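Local coordinates for Endonuclease/exonuclease/phosphatase domain-containing protein (Enterococcus faecalis, PDB 3L1W), which is of unknown function but belongs to the endonuclease/exonuclease/phosphatase family, and may act as a 3'-5' RNA exonuclease, at residues His34-Cys39 with Ala228-Ser233. Sequence-based numbering, arbitrary orientation.
With SO4 (sulfate ion), chain G; FMT (formic acid), chain L; FMT (formic acid), chain T.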
loop_
_atom_site.group_PDB
_atom_site.type_symbol
_atom_site.label_atom_id
_atom_site.label_comp_id
_atom_site.label_asym_id
_atom_site.label_seq_id
_atom_site.Cartn_x
_atom_site.Cartn_y
_atom_site.Cartn_z
ATOM N N HIS A 34 6.289 -1.084 2.211
ATOM C CA HIS A 34 5.264 -1.674 3.063
ATOM C C HIS A 34 5.714 -1.855 4.516
ATOM O O HIS A 34 4.891 -1.736 5.440
ATOM C CB HIS A 34 4.672 -2.926 2.414
ATOM C CG HIS A 34 3.908 -2.606 1.168
ATOM N ND1 HIS A 34 2.601 -2.167 1.196
ATOM C CD2 HIS A 34 4.285 -2.582 -0.135
ATOM C CE1 HIS A 34 2.196 -1.917 -0.038
ATOM N NE2 HIS A 34 3.201 -2.152 -0.862
ATOM N N ASP A 35 7.008 -2.119 4.706
ATOM C CA ASP A 35 7.658 -1.918 5.997
ATOM C C ASP A 35 6.991 -2.702 7.129
ATOM O O ASP A 35 6.780 -2.177 8.227
ATOM C CB ASP A 35 7.639 -0.419 6.317
ATOM C CG ASP A 35 8.560 -0.037 7.454
ATOM O OD1 ASP A 35 9.627 -0.655 7.611
ATOM O OD2 ASP A 35 8.218 0.926 8.173
ATOM N N TRP A 36 6.669 -3.961 6.859
ATOM C CA TRP A 36 6.044 -4.830 7.858
ATOM C C TRP A 36 6.985 -5.111 9.029
ATOM O O TRP A 36 8.183 -4.826 8.946
ATOM C CB TRP A 36 5.666 -6.168 7.218
ATOM C CG TRP A 36 4.952 -6.071 5.888
ATOM C CD1 TRP A 36 3.632 -5.766 5.675
ATOM C CD2 TRP A 36 5.514 -6.335 4.596
ATOM N NE1 TRP A 36 3.351 -5.805 4.321
ATOM C CE2 TRP A 36 4.489 -6.154 3.643
ATOM C CE3 TRP A 36 6.793 -6.689 4.150
ATOM C CZ2 TRP A 36 4.699 -6.325 2.278
ATOM C CZ3 TRP A 36 7.001 -6.864 2.798
ATOM C CH2 TRP A 36 5.959 -6.687 1.875
ATOM N N SER A 37 6.448 -5.658 10.123
ATOM C CA SER A 37 7.309 -6.175 11.190
ATOM C C SER A 37 8.179 -7.308 10.682
ATOM O O SER A 37 9.359 -7.410 11.048
ATOM C CB SER A 37 6.491 -6.698 12.377
ATOM O OG SER A 37 6.010 -5.647 13.191
ATOM N N LEU A 38 7.598 -8.174 9.854
ATOM C CA LEU A 38 8.347 -9.303 9.322
ATOM C C LEU A 38 7.710 -9.790 8.033
ATOM O O LEU A 38 6.517 -9.573 7.805
ATOM C CB LEU A 38 8.415 -10.447 10.341
ATOM C CG LEU A 38 7.079 -11.066 10.737
ATOM C CD1 LEU A 38 6.784 -12.264 9.836
ATOM C CD2 LEU A 38 7.113 -11.510 12.195
ATOM N N CYS A 39 8.516 -10.441 7.193
ATOM C CA CYS A 39 8.039 -10.955 5.916
ATOM C C CYS A 39 8.708 -12.288 5.642
ATOM O O CYS A 39 9.937 -12.381 5.654
ATOM C CB CYS A 39 8.376 -9.968 4.782
ATOM S SG CYS A 39 7.617 -10.390 3.166
ATOM N N ALA A 228 -4.571 -8.425 3.056
ATOM C CA ALA A 228 -4.543 -7.824 1.720
ATOM C C ALA A 228 -3.613 -8.566 0.778
ATOM O O ALA A 228 -2.590 -9.113 1.197
ATOM C CB ALA A 228 -4.130 -6.348 1.800
ATOM N N SER A 229 -3.972 -8.574 -0.504
ATOM C CA SER A 229 -3.058 -8.991 -1.564
ATOM C C SER A 229 -2.615 -7.710 -2.259
ATOM O O SER A 229 -3.458 -6.925 -2.697
ATOM C CB SER A 229 -3.761 -9.905 -2.566
ATOM O OG SER A 229 -4.083 -11.156 -1.976
ATOM N N LEU A 230 -1.305 -7.499 -2.372
ATOM C CA LEU A 230 -0.778 -6.204 -2.812
ATOM C C LEU A 230 -0.450 -6.216 -4.306
ATOM O O LEU A 230 0.368 -7.004 -4.760
ATOM C CB LEU A 230 0.479 -5.863 -1.999
ATOM C CG LEU A 230 0.244 -5.886 -0.482
ATOM C CD1 LEU A 230 1.534 -5.619 0.278
ATOM C CD2 LEU A 230 -0.835 -4.860 -0.091
ATOM N N THR A 231 -1.109 -5.345 -5.070
ATOM C CA THR A 231 -0.989 -5.364 -6.533
ATOM C C THR A 231 0.003 -4.337 -7.078
ATOM O O THR A 231 -0.077 -3.942 -8.246
ATOM C CB THR A 231 -2.374 -5.174 -7.222
ATOM O OG1 THR A 231 -2.918 -3.899 -6.870
ATOM C CG2 THR A 231 -3.349 -6.275 -6.772
ATOM N N ASP A 232 0.937 -3.909 -6.232
ATOM C CA ASP A 232 1.991 -2.981 -6.653
ATOM C C ASP A 232 2.589 -3.402 -7.987
ATOM O O ASP A 232 2.899 -4.582 -8.204
ATOM C CB ASP A 232 3.130 -2.957 -5.632
ATOM C CG ASP A 232 2.678 -2.574 -4.244
ATOM O OD1 ASP A 232 1.577 -2.998 -3.824
ATOM O OD2 ASP A 232 3.448 -1.866 -3.556
ATOM N N SER A 233 2.792 -2.434 -8.876
ATOM C CA SER A 233 3.369 -2.741 -10.171
ATOM C C SER A 233 4.562 -1.837 -10.418
ATOM O O SER A 233 4.783 -0.870 -9.693
ATOM C CB SER A 233 2.336 -2.549 -11.289
ATOM O OG SER A 233 1.814 -1.225 -11.274
HETATM S S SO4 G . 3.946 -2.877 12.053
HETATM O O1 SO4 G . 4.592 -2.648 10.759
HETATM O O2 SO4 G . 4.659 -2.098 13.060
HETATM O O3 SO4 G . 2.555 -2.442 11.990
HETATM O O4 SO4 G . 4.019 -4.294 12.403
HETATM C C FMT L . 4.310 0.701 -7.067
HETATM O O1 FMT L . 5.309 1.072 -7.692
HETATM O O2 FMT L . 3.213 0.435 -7.574
HETATM C C FMT T . -5.913 -3.239 -4.800
HETATM O O1 FMT T . -7.003 -3.812 -4.776
HETATM O O2 FMT T . -5.096 -3.325 -5.723
#
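Asp232 OD2 takes two hydrogen bonds, one from His34 and one from Tyr193 of the second subunit. His34 NE2 lies 2.7 Å from Asp232 OD2, and the bond is nearly straight at 170°. The oxygen sits in the imidazole plane. It is met on the syn side but somewhat out of the carboxylate plane, which is turned 53° from the ring. Leu230 CD1 lies over one face of the ring, a CH-pi contact 3.7 Å from the His34 ring centroid. The methyl also meets the indole at its edge, with Trp36 CZ2 3.8 Å from Leu230 CD1. His34 CB rests over a face of that indole, near its rim. With CG anti to the carbonyl carbon (chi1 -66°), the His34 side chain carries its ring past Trp36 to the carboxylate. Trp36 NE1 is hydrogen-bonded to Glu246 OE1, and Phe33 of the second subunit packs on Leu230. The contact thus joins the end of helix 20-34 to the loop after strand 222-229, at the interface with the second subunit. The in-plane bond and the methyl on the face together restrict imidazole rotation. The carboxylate could stabilise a positive charge on His34, though a neutral ring protonated on NE2 would make the same bond.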